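Local coordinates for interleukin-10-like protein (Human herpesvirus 5, PDB 1LQS) that mimics human interleukin-10, binding the human IL-10 receptor and signalling through both of its subunits to suppress host immunity, at residues C[76-81]-C[93-98]; C[36-41]-C[86-91]; C[16-21]-C[103-108]; C[54-59]-C[63-68]. All blocks are in the same frame, centred on the assembly; numbering follows the deposited sequence.

Interaction 1. Residues C[76-81]-C[93-98]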
loop_
_atom_site.group_PDB
_atom_site.type_symbol
_atom_site.label_atom_id
_atom_site.label_comp_id
_atom_site.label_asym_id
_atom_site.label_seq_id
_atom_site.Cartn_x
_atom_site.Cartn_y
_atom_site.Cartn_z
ATOM N N ILE C 76 18.915 20.524 -7.919
ATOM C CA ILE C 76 20.344 20.388 -7.668
ATOM C C ILE C 76 21.135 19.756 -8.807
ATOM O O ILE C 76 22.054 20.376 -9.354
ATOM C CB ILE C 76 20.613 19.558 -6.388
ATOM C CG1 ILE C 76 19.909 20.191 -5.185
ATOM C CG2 ILE C 76 22.099 19.499 -6.119
ATOM C CD1 ILE C 76 20.328 21.614 -4.920
ATOM N N VAL C 77 20.780 18.522 -9.159
ATOM C CA VAL C 77 21.483 17.794 -10.214
ATOM C C VAL C 77 21.595 18.545 -11.545
ATOM O O VAL C 77 22.700 18.828 -12.016
ATOM C CB VAL C 77 20.825 16.425 -10.484
ATOM C CG1 VAL C 77 21.726 15.601 -11.387
ATOM C CG2 VAL C 77 20.558 15.691 -9.179
ATOM N N PHE C 78 20.463 18.868 -12.160
ATOM C CA PHE C 78 20.532 19.571 -13.430
ATOM C C PHE C 78 21.300 20.880 -13.347
ATOM O O PHE C 78 22.193 21.116 -14.163
ATOM C CB PHE C 78 19.136 19.806 -14.020
ATOM C CG PHE C 78 18.683 18.709 -14.946
ATOM C CD1 PHE C 78 17.655 17.850 -14.583
ATOM C CD2 PHE C 78 19.301 18.527 -16.178
ATOM C CE1 PHE C 78 17.252 16.833 -15.425
ATOM C CE2 PHE C 78 18.901 17.506 -17.029
ATOM C CZ PHE C 78 17.870 16.657 -16.646
ATOM N N PRO C 79 20.975 21.749 -12.373
ATOM C CA PRO C 79 21.704 23.016 -12.273
ATOM C C PRO C 79 23.196 22.772 -12.120
ATOM O O PRO C 79 24.000 23.409 -12.786
ATOM C CB PRO C 79 21.092 23.668 -11.044
ATOM C CG PRO C 79 19.696 23.182 -11.073
ATOM C CD PRO C 79 19.870 21.715 -11.404
ATOM N N ALA C 80 23.563 21.838 -11.248
ATOM C CA ALA C 80 24.968 21.520 -11.040
ATOM C C ALA C 80 25.561 20.966 -12.328
ATOM O O ALA C 80 26.759 21.089 -12.568
ATOM C CB ALA C 80 25.116 20.506 -9.926
ATOM N N GLY C 81 24.709 20.358 -13.153
ATOM C CA GLY C 81 25.149 19.780 -14.413
ATOM C C GLY C 81 25.727 20.783 -15.393
ATOM O O GLY C 81 26.629 20.449 -16.162
ATOM N N HIS C 93 19.370 21.881 -20.286
ATOM C CA HIS C 93 18.235 22.768 -20.049
ATOM C C HIS C 93 16.947 22.219 -20.644
ATOM O O HIS C 93 15.889 22.285 -20.027
ATOM C CB HIS C 93 18.517 24.157 -20.632
ATOM C CG HIS C 93 19.597 24.908 -19.913
ATOM N ND1 HIS C 93 20.012 26.165 -20.296
ATOM C CD2 HIS C 93 20.331 24.586 -18.820
ATOM C CE1 HIS C 93 20.952 26.585 -19.470
ATOM N NE2 HIS C 93 21.164 25.645 -18.565
ATOM N N SER C 94 17.045 21.679 -21.853
ATOM C CA SER C 94 15.891 21.110 -22.534
ATOM C C SER C 94 15.248 20.021 -21.675
ATOM O O SER C 94 14.030 19.978 -21.507
ATOM C CB SER C 94 16.338 20.525 -23.876
ATOM O OG SER C 94 15.326 19.726 -24.459
ATOM N N MET C 95 16.085 19.145 -21.133
ATOM C CA MET C 95 15.607 18.061 -20.309
ATOM C C MET C 95 15.010 18.578 -19.006
ATOM O O MET C 95 13.903 18.171 -18.636
ATOM C CB MET C 95 16.739 17.049 -20.030
ATOM C CG MET C 95 17.147 16.208 -21.262
ATOM S SD MET C 95 18.338 14.835 -21.009
ATOM C CE MET C 95 19.846 15.763 -20.654
ATOM N N ARG C 96 15.719 19.478 -18.318
ATOM C CA ARG C 96 15.220 20.013 -17.051
ATOM C C ARG C 96 13.845 20.611 -17.293
ATOM O O ARG C 96 12.907 20.392 -16.525
ATOM C CB ARG C 96 16.149 21.096 -16.493
ATOM C CG ARG C 96 15.746 21.585 -15.089
ATOM C CD ARG C 96 16.395 22.915 -14.737
ATOM N NE ARG C 96 16.091 23.395 -13.380
ATOM C CZ ARG C 96 14.880 23.729 -12.926
ATOM N NH1 ARG C 96 13.811 23.641 -13.707
ATOM N NH2 ARG C 96 14.739 24.171 -11.682
ATOM N N SER C 97 13.756 21.357 -18.388
ATOM C CA SER C 97 12.539 22.033 -18.826
ATOM C C SER C 97 11.373 21.055 -18.986
ATOM O O SER C 97 10.281 21.274 -18.456
ATOM C CB SER C 97 12.823 22.725 -20.157
ATOM O OG SER C 97 11.798 23.617 -20.534
ATOM N N THR C 98 11.614 19.978 -19.732
ATOM C CA THR C 98 10.598 18.962 -19.964
ATOM C C THR C 98 10.277 18.219 -18.662
ATOM O O THR C 98 9.125 17.875 -18.394
ATOM C CB THR C 98 11.064 17.940 -21.036
ATOM O OG1 THR C 98 11.099 18.574 -22.318
ATOM C CG2 THR C 98 10.125 16.740 -21.092
#
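Phe78 and Arg96 meet where helices 62-84 and 89-106 run nearly antiparallel, their local axes 10.2 Å apart and 161° between directions. The Phe78 ring reaches across and lies against the backbone and side-chain root of the other helix. Arg96 CB stands over one face, 4.1 Å from the ring centroid, in a CH-pi contact, and its CG comes beside Phe78 CB. The far end of the ring reaches the neighbouring residue, with Phe78 CZ 3.6 Å from Met95 CB. Arg96 has CG anti to the backbone N (chi1 -174°) and stays extended as far as NE, which carries the guanidinium past the ring to Pro79, whose CG lies near the guanidinium plane at its edge. The charged end is salt-bridged to Glu100 on its own helix. Leu142 of the second subunit packs on both Phe78 and Met95, continuing the apolar layer across the dimer. A flat aromatic ring bridges the space between the axes and offers a face to the arginine methylenes, flexible methionine fits its border, and arginine keeps its charge outside. The contact is therefore held by dispersion and CH-pi attraction, with polarity confined to its rim.

Interaction 2. Residues C[36-41]-C[86-91]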
loop_
_atom_site.group_PDB
_atom_site.type_symbol
_atom_site.label_atom_id
_atom_site.label_comp_id
_atom_site.label_asym_id
_atom_site.label_seq_id
_atom_site.Cartn_x
_atom_site.Cartn_y
_atom_site.Cartn_z
ATOM N N HIS C 36 19.451 10.514 -25.526
ATOM C CA HIS C 36 20.188 9.610 -26.393
ATOM C C HIS C 36 21.348 10.316 -27.101
ATOM O O HIS C 36 22.404 9.730 -27.302
ATOM C CB HIS C 36 19.238 8.992 -27.425
ATOM C CG HIS C 36 19.928 8.149 -28.456
ATOM N ND1 HIS C 36 20.431 6.895 -28.181
ATOM C CD2 HIS C 36 20.241 8.401 -29.749
ATOM C CE1 HIS C 36 21.027 6.412 -29.256
ATOM N NE2 HIS C 36 20.925 7.306 -30.222
ATOM N N ARG C 37 21.158 11.578 -27.457
ATOM C CA ARG C 37 22.193 12.316 -28.168
ATOM C C ARG C 37 23.461 12.580 -27.371
ATOM O O ARG C 37 24.561 12.596 -27.923
ATOM C CB ARG C 37 21.656 13.661 -28.651
ATOM C CG ARG C 37 20.443 13.575 -29.550
ATOM C CD ARG C 37 20.331 14.848 -30.368
ATOM N NE ARG C 37 20.110 16.030 -29.543
ATOM C CZ ARG C 37 18.901 16.461 -29.193
ATOM N NH1 ARG C 37 18.766 17.549 -28.435
ATOM N NH2 ARG C 37 17.823 15.803 -29.619
ATOM N N VAL C 38 23.293 12.782 -26.070
ATOM C CA VAL C 38 24.387 13.115 -25.185
ATOM C C VAL C 38 24.772 11.959 -24.268
ATOM O O VAL C 38 25.649 12.092 -23.407
ATOM C CB VAL C 38 23.986 14.359 -24.352
ATOM C CG1 VAL C 38 22.693 14.085 -23.581
ATOM C CG2 VAL C 38 25.091 14.731 -23.386
ATOM N N LYS C 39 24.127 10.816 -24.475
ATOM C CA LYS C 39 24.351 9.627 -23.653
ATOM C C LYS C 39 25.821 9.215 -23.553
ATOM O O LYS C 39 26.330 8.951 -22.459
ATOM C CB LYS C 39 23.506 8.476 -24.201
ATOM C CG LYS C 39 23.295 7.314 -23.259
ATOM C CD LYS C 39 22.423 6.262 -23.935
ATOM C CE LYS C 39 22.171 5.082 -23.035
ATOM N NZ LYS C 39 21.808 3.907 -23.840
ATOM N N PRO C 40 26.524 9.136 -24.693
ATOM C CA PRO C 40 27.935 8.743 -24.605
ATOM C C PRO C 40 28.826 9.686 -23.782
ATOM O O PRO C 40 29.802 9.243 -23.183
ATOM C CB PRO C 40 28.362 8.606 -26.077
ATOM C CG PRO C 40 27.331 9.370 -26.838
ATOM C CD PRO C 40 26.059 9.109 -26.088
ATOM N N THR C 41 28.499 10.973 -23.742
ATOM C CA THR C 41 29.288 11.895 -22.933
ATOM C C THR C 41 29.001 11.641 -21.447
ATOM O O THR C 41 29.910 11.308 -20.676
ATOM C CB THR C 41 28.952 13.363 -23.240
ATOM O OG1 THR C 41 29.376 13.682 -24.569
ATOM C CG2 THR C 41 29.648 14.299 -22.247
ATOM N N PRO C 86 29.796 21.956 -19.514
ATOM C CA PRO C 86 29.480 23.207 -20.213
ATOM C C PRO C 86 29.032 23.049 -21.668
ATOM O O PRO C 86 28.311 23.899 -22.189
ATOM C CB PRO C 86 30.773 24.014 -20.074
ATOM C CG PRO C 86 31.810 22.962 -20.092
ATOM C CD PRO C 86 31.234 21.886 -19.196
ATOM N N GLY C 87 29.452 21.969 -22.318
ATOM C CA GLY C 87 29.066 21.763 -23.705
ATOM C C GLY C 87 27.606 21.374 -23.903
ATOM O O GLY C 87 26.953 21.830 -24.841
ATOM N N LEU C 88 27.090 20.541 -23.002
ATOM C CA LEU C 88 25.719 20.063 -23.084
ATOM C C LEU C 88 24.706 20.973 -22.413
ATOM O O LEU C 88 23.563 20.573 -22.224
ATOM C CB LEU C 88 25.613 18.692 -22.435
ATOM C CG LEU C 88 26.852 17.808 -22.503
ATOM C CD1 LEU C 88 26.705 16.689 -21.487
ATOM C CD2 LEU C 88 27.042 17.270 -23.913
ATOM N N LYS C 89 25.099 22.186 -22.047
ATOM C CA LYS C 89 24.157 23.075 -21.378
ATOM C C LYS C 89 22.791 23.134 -22.036
ATOM O O LYS C 89 21.770 23.097 -21.353
ATOM C CB LYS C 89 24.722 24.490 -21.246
ATOM C CG LYS C 89 25.364 24.752 -19.880
ATOM C CD LYS C 89 25.703 26.234 -19.666
ATOM C CE LYS C 89 24.449 27.098 -19.525
ATOM N NZ LYS C 89 23.624 27.145 -20.771
ATOM N N THR C 90 22.770 23.223 -23.358
ATOM C CA THR C 90 21.520 23.288 -24.097
ATOM C C THR C 90 20.690 22.032 -23.883
ATOM O O THR C 90 19.526 22.110 -23.494
ATOM C CB THR C 90 21.809 23.483 -25.573
ATOM O OG1 THR C 90 22.606 24.666 -25.716
ATOM C CG2 THR C 90 20.517 23.621 -26.374
ATOM N N GLU C 91 21.290 20.874 -24.138
ATOM C CA GLU C 91 20.602 19.600 -23.938
ATOM C C GLU C 91 20.126 19.474 -22.491
ATOM O O GLU C 91 19.016 19.029 -22.234
ATOM C CB GLU C 91 21.528 18.428 -24.260
ATOM C CG GLU C 91 21.734 18.184 -25.733
ATOM C CD GLU C 91 22.708 19.150 -26.375
ATOM O OE1 GLU C 91 22.844 19.080 -27.615
ATOM O OE2 GLU C 91 23.343 19.964 -25.662
#
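Opposite charges come close here without joining: Arg37 NH1 stops 4.4 Å from Glu91 OE1, too far for a salt bridge. The two side chains cross at about a right angle, with the guanidinium and carboxylate planes 60° apart. Arg37 NH1 in fact lies nearer to the aliphatic Glu91 CG, at 4.1 Å. Glu91 is bent at its second torsion (chi2 78°), which folds the carboxylate back beside its own helix, and its side chain also touches Thr34 on helix 25-42.

The apolar half of the contact is centred on Leu88, the N-cap residue of helix 89-106. Its branched end faces Val38 on helix 25-42, where Val38 CG2 is directed at both leucine methyls; that spacing is modelled too short to be trusted in detail. One turn further along, Thr41 meets the same leucine tip to tip, with Thr41 CG2 3.9 Å from Leu88 CD1. Leu42 also packs on Leu88, and three side chains of helix 25-42 thus meet this leucine.

Leucine is long enough to bridge the helices, and valine and the threonine methyl offer compact surfaces to receive it. The contact fastens the start of helix 89-106 to the C-terminal part of helix 25-42, probably chiefly through the apolar group, while the arginine and glutamate, their charges not in contact, may add a weak electrostatic attraction.

Interaction 3. Residues C[16-21]-C[103-108]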
loop_
_atom_site.group_PDB
_atom_site.type_symbol
_atom_site.label_atom_id
_atom_site.label_comp_id
_atom_site.label_asym_id
_atom_site.label_seq_id
_atom_site.Cartn_x
_atom_site.Cartn_y
_atom_site.Cartn_z
ATOM N N LYS C 16 -9.476 12.828 -14.739
ATOM C CA LYS C 16 -8.688 14.053 -14.939
ATOM C C LYS C 16 -7.507 13.741 -15.875
ATOM O O LYS C 16 -6.825 12.727 -15.710
ATOM C CB LYS C 16 -8.174 14.553 -13.591
ATOM C CG LYS C 16 -7.606 15.954 -13.598
ATOM C CD LYS C 16 -7.200 16.353 -12.180
ATOM C CE LYS C 16 -6.666 17.774 -12.119
ATOM N NZ LYS C 16 -7.663 18.752 -12.640
ATOM N N PRO C 17 -7.242 14.611 -16.863
ATOM C CA PRO C 17 -6.135 14.355 -17.792
ATOM C C PRO C 17 -4.729 14.250 -17.185
ATOM O O PRO C 17 -4.011 13.298 -17.477
ATOM C CB PRO C 17 -6.274 15.487 -18.811
ATOM C CG PRO C 17 -6.829 16.600 -17.998
ATOM C CD PRO C 17 -7.870 15.915 -17.135
ATOM N N GLN C 18 -4.334 15.207 -16.346
ATOM C CA GLN C 18 -3.009 15.163 -15.726
ATOM C C GLN C 18 -2.901 13.984 -14.759
ATOM O O GLN C 18 -1.983 13.917 -13.946
ATOM C CB GLN C 18 -2.705 16.464 -14.965
ATOM C CG GLN C 18 -2.773 17.740 -15.790
ATOM C CD GLN C 18 -4.196 18.248 -15.978
ATOM O OE1 GLN C 18 -4.418 19.296 -16.589
ATOM N NE2 GLN C 18 -5.165 17.507 -15.452
ATOM N N CYS C 19 -3.849 13.063 -14.842
ATOM C CA CYS C 19 -3.854 11.886 -13.981
ATOM C C CYS C 19 -3.614 10.647 -14.830
ATOM O O CYS C 19 -3.284 9.583 -14.317
ATOM C CB CYS C 19 -5.203 11.740 -13.275
ATOM S SG CYS C 19 -5.390 12.380 -11.573
ATOM N N ARG C 20 -3.804 10.794 -16.136
ATOM C CA ARG C 20 -3.613 9.699 -17.086
ATOM C C ARG C 20 -2.142 9.631 -17.513
ATOM O O ARG C 20 -1.591 10.613 -18.009
ATOM C CB ARG C 20 -4.494 9.927 -18.322
ATOM C CG ARG C 20 -5.987 9.950 -18.046
ATOM C CD ARG C 20 -6.778 10.064 -19.337
ATOM N NE ARG C 20 -6.112 9.321 -20.405
ATOM C CZ ARG C 20 -6.681 8.940 -21.550
ATOM N NH1 ARG C 20 -7.959 9.224 -21.795
ATOM N NH2 ARG C 20 -5.957 8.284 -22.459
ATOM N N PRO C 21 -1.484 8.475 -17.321
ATOM C CA PRO C 21 -0.082 8.429 -17.733
ATOM C C PRO C 21 0.067 8.668 -19.237
ATOM O O PRO C 21 1.098 9.140 -19.706
ATOM C CB PRO C 21 0.372 7.043 -17.268
ATOM C CG PRO C 21 -0.862 6.251 -17.232
ATOM C CD PRO C 21 -1.896 7.201 -16.712
ATOM N N TYR C 103 6.640 17.471 -13.859
ATOM C CA TYR C 103 6.422 17.687 -12.428
ATOM C C TYR C 103 5.210 18.554 -12.110
ATOM O O TYR C 103 4.419 18.218 -11.233
ATOM C CB TYR C 103 7.651 18.321 -11.781
ATOM C CG TYR C 103 7.614 18.293 -10.263
ATOM C CD1 TYR C 103 7.583 17.082 -9.572
ATOM C CD2 TYR C 103 7.612 19.465 -9.522
ATOM C CE1 TYR C 103 7.549 17.038 -8.189
ATOM C CE2 TYR C 103 7.578 19.430 -8.135
ATOM C CZ TYR C 103 7.547 18.210 -7.475
ATOM O OH TYR C 103 7.521 18.162 -6.100
ATOM N N LYS C 104 5.075 19.678 -12.806
ATOM C CA LYS C 104 3.947 20.570 -12.586
ATOM C C LYS C 104 2.634 19.840 -12.826
ATOM O O LYS C 104 1.646 20.101 -12.141
ATOM C CB LYS C 104 4.038 21.793 -13.505
ATOM C CG LYS C 104 5.208 22.718 -13.165
ATOM C CD LYS C 104 5.231 23.968 -14.036
ATOM C CE LYS C 104 6.410 24.863 -13.670
ATOM N NZ LYS C 104 6.510 26.082 -14.525
ATOM N N ASP C 105 2.623 18.924 -13.797
ATOM C CA ASP C 105 1.417 18.153 -14.102
ATOM C C ASP C 105 1.167 17.018 -13.118
ATOM O O ASP C 105 0.025 16.661 -12.859
ATOM C CB ASP C 105 1.484 17.577 -15.514
ATOM C CG ASP C 105 0.970 18.541 -16.556
ATOM O OD1 ASP C 105 0.856 18.124 -17.734
ATOM O OD2 ASP C 105 0.684 19.713 -16.193
ATOM N N MET C 106 2.236 16.443 -12.583
ATOM C CA MET C 106 2.102 15.358 -11.628
ATOM C C MET C 106 1.538 15.824 -10.275
ATOM O O MET C 106 0.801 15.077 -9.620
ATOM C CB MET C 106 3.450 14.683 -11.411
ATOM C CG MET C 106 3.910 13.782 -12.535
ATOM S SD MET C 106 5.525 13.113 -12.077
ATOM C CE MET C 106 5.056 11.965 -10.795
ATOM N N ARG C 107 1.879 17.044 -9.853
ATOM C CA ARG C 107 1.375 17.554 -8.579
ATOM C C ARG C 107 0.007 18.193 -8.742
ATOM O O ARG C 107 -0.422 19.001 -7.925
ATOM C CB ARG C 107 2.354 18.553 -7.961
ATOM C CG ARG C 107 3.674 17.918 -7.575
ATOM C CD ARG C 107 4.506 18.777 -6.637
ATOM N NE ARG C 107 4.180 18.571 -5.224
ATOM C CZ ARG C 107 3.237 19.231 -4.552
ATOM N NH1 ARG C 107 2.500 20.157 -5.154
ATOM N NH2 ARG C 107 3.043 18.978 -3.264
ATOM N N GLN C 108 -0.678 17.800 -9.804
ATOM C CA GLN C 108 -2.000 18.313 -10.116
ATOM C C GLN C 108 -2.969 17.120 -10.047
ATOM O O GLN C 108 -4.186 17.274 -10.196
ATOM C CB GLN C 108 -1.957 18.932 -11.514
ATOM C CG GLN C 108 -2.964 20.019 -11.795
ATOM C CD GLN C 108 -2.482 20.961 -12.893
ATOM O OE1 GLN C 108 -3.283 21.546 -13.634
ATOM N NE2 GLN C 108 -1.160 21.122 -12.993
#
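Gln18 turns its CG away from its own carbonyl carbon (chi1 -57°) and then bends at the next bond (chi2 81°), a fold that lays the side chain against Asp105 and Gln108. Its CB lies 3.5 Å from the backbone Asp105 O, and Gln18 CG, not the amide, meets the carboxylate, 3.9 Å from Asp105 CG. The flat groups of Gln18 and Asp105 stand almost perpendicular. Toward Gln108 the relation is different: the two amides are stacked with planes only 20° apart, Gln18 OE1 and Gln108 OE1 being 3.9 Å from each other.

Within its own segment, Gln108 NE2 donates a bent hydrogen bond to Lys104 O at 3.1 Å, which probably helps to orient the amide. The donor sits above that carbonyl plane, while the oxygen lies in the glutamine amide plane. The aliphatic chain of Lys16, extended through its third torsion, runs up to the backbone carbonyl of Gln108 and carries Lys16 CE to 3.2 Å from Gln108 O; the bend at the fourth torsion only turns NZ aside.

Glutamine suits this partly exposed junction because it offers both a methylene arm and a flat polar end. Asp105 has its stronger partner in Arg27, to which it is salt-bridged, and Gln18 O accepts a hydrogen bond from Tyr24 OH. The disulfide between Cys19 and Cys109 pins the N-terminal loop to the end of helix 89-106, an arrangement consistent with the disulfide-braced helical fold of IL-10 cytokines.

Interaction 4. Residues C[54-59]-C[63-68]; sequences GTVVKG and CSVMDW
Val56 and Val57, at the centre of a type I beta turn (Thr55 to Lys58) in the loop before helix 62-84, pack on Val65 and Met66 of its first turns, within the all-helical fold of the IL-10 family. The backbone carbonyl of Val56 faces the isopropyl group of Val65, whose CG1 is anti to the backbone N (chi1 175°) and thereby directed at the loop. The same methyl also approaches both turn valines: Val65 CG1 is 4.1 Å from Val56 CG2 and 4.0 Å from Val57 CG2.

Val57 sits between the two helix residues, with its CG2 also approaching the helix backbone at Met66 CA. Beta-branched valines fill the space between turn and helix compactly, whereas methionine supplies a pliable chain that can wrap round a neighbour. Met66 CB already lies near Val57 CG2, and the bends at the second and third torsions return SD and CE to the same methyl.

Outside the pair, Asp53 OD1 accepts hydrogen bonds from the backbone N atoms of Thr55 and Val56, helping to hold the turn. Cys63, at the start of the segment, forms a disulfide with Cys114. Tyr152 of the second subunit packs on both Val57 and Met66, placing this buried apolar cluster at the dimer interface. The methionine sulfur also touches the turn valine, Met66 SD lying 3.6 Å from Val57 CG2.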
loop_
_atom_site.group_PDB
_atom_site.type_symbol
_atom_site.label_atom_id
_atom_site.label_comp_id
_atom_site.label_asym_id
_atom_site.label_seq_id
_atom_site.Cartn_x
_atom_site.Cartn_y
_atom_site.Cartn_z
ATOM N N GLY C 54 16.233 -0.894 -8.774
ATOM C CA GLY C 54 14.872 -1.204 -9.187
ATOM C C GLY C 54 13.691 -1.141 -8.228
ATOM O O GLY C 54 12.595 -1.563 -8.581
ATOM N N THR C 55 13.867 -0.636 -7.019
ATOM C CA THR C 55 12.739 -0.566 -6.088
ATOM C C THR C 55 12.625 0.855 -5.591
ATOM O O THR C 55 11.575 1.281 -5.147
ATOM C CB THR C 55 12.944 -1.488 -4.886
ATOM O OG1 THR C 55 14.125 -1.083 -4.168
ATOM C CG2 THR C 55 13.070 -2.940 -5.356
ATOM N N VAL C 56 13.735 1.573 -5.702
ATOM C CA VAL C 56 13.871 2.958 -5.292
ATOM C C VAL C 56 12.572 3.744 -5.220
ATOM O O VAL C 56 12.353 4.522 -4.286
ATOM C CB VAL C 56 14.836 3.686 -6.253
ATOM C CG1 VAL C 56 14.133 3.986 -7.564
ATOM C CG2 VAL C 56 15.378 4.955 -5.609
ATOM N N VAL C 57 11.707 3.538 -6.205
ATOM C CA VAL C 57 10.452 4.264 -6.273
ATOM C C VAL C 57 9.220 3.362 -6.105
ATOM O O VAL C 57 8.079 3.791 -6.284
ATOM C CB VAL C 57 10.450 5.105 -7.601
ATOM C CG1 VAL C 57 9.162 4.930 -8.383
ATOM C CG2 VAL C 57 10.692 6.577 -7.267
ATOM N N LYS C 58 9.474 2.109 -5.735
ATOM C CA LYS C 58 8.429 1.107 -5.488
ATOM C C LYS C 58 8.154 0.997 -3.988
ATOM O O LYS C 58 8.827 1.627 -3.167
ATOM C CB LYS C 58 8.847 -0.278 -6.006
ATOM C CG LYS C 58 8.849 -0.407 -7.515
ATOM C CD LYS C 58 9.123 -1.827 -7.970
ATOM C CE LYS C 58 9.188 -1.898 -9.486
ATOM N NZ LYS C 58 9.631 -3.232 -9.960
ATOM N N GLY C 59 7.174 0.182 -3.626
ATOM C CA GLY C 59 6.855 0.041 -2.219
ATOM C C GLY C 59 5.911 1.151 -1.798
ATOM O O GLY C 59 5.749 2.132 -2.529
ATOM N N CYS C 63 6.009 6.984 -3.706
ATOM C CA CYS C 63 5.459 8.292 -4.025
ATOM C C CYS C 63 6.347 9.360 -3.391
ATOM O O CYS C 63 6.656 10.382 -3.990
ATOM C CB CYS C 63 4.027 8.409 -3.468
ATOM S SG CYS C 63 3.894 8.191 -1.655
ATOM N N SER C 64 6.760 9.099 -2.163
ATOM C CA SER C 64 7.600 10.021 -1.426
ATOM C C SER C 64 8.974 10.121 -2.072
ATOM O O SER C 64 9.548 11.204 -2.189
ATOM C CB SER C 64 7.723 9.530 0.020
ATOM O OG SER C 64 8.371 10.467 0.852
ATOM N N VAL C 65 9.510 8.984 -2.492
ATOM C CA VAL C 65 10.835 8.983 -3.109
ATOM C C VAL C 65 10.787 9.588 -4.506
ATOM O O VAL C 65 11.733 10.233 -4.936
ATOM C CB VAL C 65 11.420 7.546 -3.196
ATOM C CG1 VAL C 65 12.732 7.566 -3.951
ATOM C CG2 VAL C 65 11.627 6.978 -1.793
ATOM N N MET C 66 9.673 9.386 -5.202
ATOM C CA MET C 66 9.522 9.904 -6.551
ATOM C C MET C 66 9.591 11.418 -6.538
ATOM O O MET C 66 10.216 12.013 -7.424
ATOM C CB MET C 66 8.191 9.451 -7.168
ATOM C CG MET C 66 8.054 9.709 -8.677
ATOM S SD MET C 66 9.059 8.609 -9.739
ATOM C CE MET C 66 10.517 9.592 -9.875
ATOM N N ASP C 67 8.957 12.039 -5.539
ATOM C CA ASP C 67 8.956 13.501 -5.434
ATOM C C ASP C 67 10.336 13.982 -5.069
ATOM O O ASP C 67 10.865 14.910 -5.689
ATOM C CB ASP C 67 7.980 14.003 -4.372
ATOM C CG ASP C 67 7.678 15.499 -4.521
ATOM O OD1 ASP C 67 6.924 15.845 -5.458
ATOM O OD2 ASP C 67 8.199 16.326 -3.722
ATOM N N TRP C 68 10.919 13.347 -4.057
ATOM C CA TRP C 68 12.251 13.713 -3.618
ATOM C C TRP C 68 13.175 13.746 -4.809
ATOM O O TRP C 68 13.820 14.770 -5.064
ATOM C CB TRP C 68 12.808 12.718 -2.591
ATOM C CG TRP C 68 14.118 13.186 -2.021
ATOM C CD1 TRP C 68 14.305 14.217 -1.142
ATOM C CD2 TRP C 68 15.427 12.712 -2.364
ATOM N NE1 TRP C 68 15.647 14.417 -0.921
ATOM C CE2 TRP C 68 16.359 13.507 -1.659
ATOM C CE3 TRP C 68 15.906 11.697 -3.201
ATOM C CZ2 TRP C 68 17.745 13.319 -1.766
ATOM C CZ3 TRP C 68 17.294 11.510 -3.308
ATOM C CH2 TRP C 68 18.190 12.321 -2.593
#

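How the interactions relate
Helix 89-106 carries interactions 1, 2 and 3: interaction 2 lies at its start, interaction 1 farther along and interaction 3 at its end, with the centres of 2 and 3 about 28 Å apart. Interactions 1 and 4 share helix 62-84, their centres about 20 Å apart. Along the chain, interaction 3 closes a long loop that encloses the other three, and interaction 4 is nested within interaction 2 as well. Interactions 3 and 4 touch directly through a probable hydrogen bond between Tyr103 OH and Asp67 OD1. The set thus ties together helices 25-42, 62-84 and 89-106, while interactions 1, 3 and 4 also touch the second subunit, linking each chain's fold to dimer assembly.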